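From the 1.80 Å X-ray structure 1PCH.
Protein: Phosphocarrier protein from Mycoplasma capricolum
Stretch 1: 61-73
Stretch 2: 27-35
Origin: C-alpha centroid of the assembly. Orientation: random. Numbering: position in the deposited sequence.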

# COMPACT_ATOMS: atom_id res chain seq x y z
N THR A 61 -6.51 -0.38 -3.67
CA THR A 61 -6.26 0.80 -4.46
C THR A 61 -5.39 1.73 -3.60
O THR A 61 -5.65 1.83 -2.42
CB THR A 61 -7.58 1.53 -4.80
OG1 THR A 61 -8.34 0.63 -5.65
CG2 THR A 61 -7.23 2.72 -5.68
N ILE A 62 -4.34 2.21 -4.21
CA ILE A 62 -3.47 3.16 -3.56
C ILE A 62 -3.64 4.52 -4.27
O ILE A 62 -3.59 4.59 -5.51
CB ILE A 62 -2.00 2.77 -3.58
CG1 ILE A 62 -1.70 1.42 -2.99
CG2 ILE A 62 -1.15 3.86 -2.93
CD1 ILE A 62 -1.91 1.32 -1.51
N GLN A 63 -3.94 5.52 -3.49
CA GLN A 63 -4.19 6.86 -3.97
C GLN A 63 -3.14 7.81 -3.32
O GLN A 63 -3.03 7.77 -2.11
CB GLN A 63 -5.57 7.38 -3.57
CG GLN A 63 -5.93 8.74 -4.16
CD GLN A 63 -7.18 8.64 -5.05
OE1 GLN A 63 -7.06 8.62 -6.27
NE2 GLN A 63 -8.34 8.54 -4.44
N ALA A 64 -2.44 8.52 -4.16
CA ALA A 64 -1.43 9.47 -3.62
C ALA A 64 -1.89 10.87 -4.07
O ALA A 64 -2.25 11.05 -5.23
CB ALA A 64 -0.08 9.14 -4.15
N ASP A 65 -1.91 11.80 -3.16
CA ASP A 65 -2.32 13.17 -3.49
C ASP A 65 -1.28 14.11 -2.91
O ASP A 65 -0.92 14.12 -1.73
CB ASP A 65 -3.73 13.49 -3.09
CG ASP A 65 -4.72 12.42 -3.58
OD1 ASP A 65 -4.86 12.26 -4.81
OD2 ASP A 65 -5.32 11.72 -2.72
N GLY A 66 -0.70 14.88 -3.82
CA GLY A 66 0.35 15.76 -3.35
C GLY A 66 1.39 15.98 -4.39
O GLY A 66 1.35 15.46 -5.50
N ASN A 67 2.36 16.82 -4.02
CA ASN A 67 3.35 17.26 -4.99
C ASN A 67 4.24 16.20 -5.52
O ASN A 67 4.76 16.30 -6.64
CB ASN A 67 4.00 18.53 -4.51
CG ASN A 67 5.45 18.41 -4.14
OD1 ASN A 67 5.77 17.84 -3.10
ND2 ASN A 67 6.32 18.96 -5.00
N ASP A 68 4.43 15.12 -4.73
CA ASP A 68 5.32 14.04 -5.20
C ASP A 68 4.57 12.78 -5.47
O ASP A 68 5.09 11.64 -5.54
CB ASP A 68 6.44 13.85 -4.20
CG ASP A 68 6.08 13.57 -2.80
OD1 ASP A 68 4.89 13.32 -2.47
OD2 ASP A 68 7.03 13.49 -1.94
N ALA A 69 3.26 12.93 -5.70
CA ALA A 69 2.40 11.79 -5.92
C ALA A 69 2.85 10.86 -6.99
O ALA A 69 2.73 9.62 -6.91
CB ALA A 69 0.95 12.24 -6.15
N ASP A 70 3.32 11.46 -8.12
CA ASP A 70 3.69 10.55 -9.21
C ASP A 70 4.83 9.65 -8.83
O ASP A 70 4.87 8.50 -9.21
CB ASP A 70 4.04 11.37 -10.46
CG ASP A 70 2.77 11.98 -11.05
OD1 ASP A 70 1.68 11.38 -10.82
OD2 ASP A 70 2.88 13.02 -11.73
N GLN A 71 5.80 10.20 -8.05
CA GLN A 71 6.94 9.35 -7.66
C GLN A 71 6.46 8.32 -6.62
O GLN A 71 6.80 7.17 -6.69
CB GLN A 71 8.07 10.19 -7.07
CG GLN A 71 8.70 11.21 -7.92
CD GLN A 71 9.77 12.05 -7.20
OE1 GLN A 71 9.58 12.49 -6.07
NE2 GLN A 71 10.88 12.26 -7.87
N ALA A 72 5.67 8.83 -5.69
CA ALA A 72 5.15 8.04 -4.59
C ALA A 72 4.44 6.80 -5.11
O ALA A 72 4.64 5.71 -4.59
CB ALA A 72 4.22 8.86 -3.72
N ILE A 73 3.57 6.97 -6.10
CA ILE A 73 2.82 5.80 -6.60
C ILE A 73 3.74 4.75 -7.17
O ILE A 73 3.63 3.54 -6.90
CB ILE A 73 1.80 6.30 -7.64
CG1 ILE A 73 0.48 6.75 -6.97
CG2 ILE A 73 1.52 5.32 -8.73
CD1 ILE A 73 -0.18 5.62 -6.25
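Stretch 2, residues 27-35: KFSSNITII

The apolar centre lies on the sheet face carrying Ile-62, Ala-64, Ile-32 and Ile-34. Ile-62 (m, m) reaches Ile-34, with Ile-62 CD1 3.6 Å from Ile-34 CB, and Ile-32, with Ile-62 CG2 3.8 Å from Ile-32 CG2; Ile-32 (m, t) extends CG1 to 4.2 Å from Ala-64 CB and CD1 to 4.0 Å from Ala-72 CB, joining the sheet to the helix at 69-73. Ala-72 also packs on Phe-28 (m): its CA stands 3.6 Å from the centroid of the Phe-28 ring, over one face, in a CH-pi contact, and Ala-72 CB is 3.6 Å from Phe-28 CG. Residues 31-35 form a strand that runs antiparallel to strand 61-65, the two axes at 166° and 4.7 Å apart at closest approach; residues 27-30 lead into it as a loop, extended at Phe-28 and Ser-30 with a helical Ser-29 between them. The backbone pairs in the same register. Thr-61 pairs with Ile-35, Gln-63 with Thr-33 and Asp-65 with Asn-31, each by two N-H to O bonds, among them Ile-35 N to Thr-61 O at 2.8 Å. Gln-63 N to Thr-33 O is 3.0 Å. These six residues share the other face, where Thr-61 CB lies 4.1 Å from Ile-35 CB. Beyond the strands the two stretches close up at Gly-66, where Gly-66 CA is 4.0 Å from Ser-30 CA. A CB on Gly-66 would clash, 2.6 Å from Ser-30 CA, and the backbone angles themselves call for glycine. At the polar edge Asp-68 (p) points toward the loop and gathers its donors: Asp-68 OD2 accepts from Ser-29 N (3.0 Å), Asp-68 OD1 from Ser-30 N (2.9 Å) and Ser-30 OG (2.7 Å). Asp-68 OD2 also lies at the edge of the Phe-28 ring, 3.4 Å from Phe-28 CD1. Also at this edge, the O of water 1 lies 3.0 Å from Ser-29 OG and accepts from Asn-67 N at 3.2 Å.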

# COMPACT_ATOMS: atom_id res chain seq x y z
N LYS A 27 8.18 8.70 3.39
CA LYS A 27 9.17 9.54 2.78
C LYS A 27 8.59 10.66 1.97
O LYS A 27 9.31 11.60 1.61
CB LYS A 27 9.98 8.62 1.78
CG LYS A 27 10.50 7.37 2.50
CD LYS A 27 11.19 6.48 1.46
CE LYS A 27 12.34 5.67 2.07
NZ LYS A 27 13.13 5.02 0.90
N PHE A 28 7.36 10.52 1.55
CA PHE A 28 6.63 11.37 0.68
C PHE A 28 5.77 12.39 1.40
O PHE A 28 5.13 12.16 2.40
CB PHE A 28 5.74 10.52 -0.27
CG PHE A 28 6.62 9.57 -1.09
CD1 PHE A 28 7.29 10.07 -2.20
CD2 PHE A 28 6.78 8.25 -0.76
CE1 PHE A 28 8.10 9.29 -2.97
CE2 PHE A 28 7.61 7.44 -1.54
CZ PHE A 28 8.27 7.95 -2.62
N SER A 29 5.75 13.59 0.80
CA SER A 29 4.91 14.61 1.33
C SER A 29 3.44 14.32 1.02
O SER A 29 2.56 14.71 1.76
CB SER A 29 5.27 16.00 0.76
OG SER A 29 5.10 16.04 -0.61
N SER A 30 3.18 13.62 -0.12
CA SER A 30 1.83 13.33 -0.51
C SER A 30 1.08 12.55 0.61
O SER A 30 1.68 11.79 1.32
CB SER A 30 1.82 12.33 -1.70
OG SER A 30 2.25 13.00 -2.88
N ASN A 31 -0.21 12.69 0.52
CA ASN A 31 -1.14 11.88 1.33
C ASN A 31 -1.30 10.57 0.56
O ASN A 31 -1.65 10.54 -0.59
CB ASN A 31 -2.46 12.60 1.45
CG ASN A 31 -2.25 13.93 2.18
OD1 ASN A 31 -1.81 13.90 3.32
ND2 ASN A 31 -2.52 15.03 1.49
N ILE A 32 -0.98 9.46 1.24
CA ILE A 32 -1.04 8.17 0.60
C ILE A 32 -1.98 7.24 1.36
O ILE A 32 -1.81 6.81 2.47
CB ILE A 32 0.33 7.54 0.43
CG1 ILE A 32 1.33 8.47 -0.29
CG2 ILE A 32 0.20 6.23 -0.32
CD1 ILE A 32 2.77 8.01 -0.11
N THR A 33 -3.12 7.03 0.66
CA THR A 33 -4.17 6.22 1.23
C THR A 33 -4.27 4.87 0.54
O THR A 33 -3.99 4.70 -0.65
CB THR A 33 -5.50 6.99 1.13
OG1 THR A 33 -5.29 8.25 1.78
CG2 THR A 33 -6.62 6.26 1.86
N ILE A 34 -4.62 3.90 1.32
CA ILE A 34 -4.83 2.52 0.84
C ILE A 34 -6.32 2.22 1.10
O ILE A 34 -6.84 2.59 2.15
CB ILE A 34 -3.94 1.52 1.46
CG1 ILE A 34 -4.19 0.06 0.98
CG2 ILE A 34 -3.98 1.58 2.98
CD1 ILE A 34 -3.04 -0.86 1.41
N ILE A 35 -6.97 1.73 0.07
CA ILE A 35 -8.39 1.43 0.09
C ILE A 35 -8.56 -0.08 -0.21
O ILE A 35 -7.87 -0.59 -1.09
CB ILE A 35 -9.11 2.20 -1.06
CG1 ILE A 35 -8.97 3.71 -0.93
CG2 ILE A 35 -10.53 1.76 -1.20
CD1 ILE A 35 -9.16 4.49 -2.20
O HOH W 1 2.40 17.25 -0.84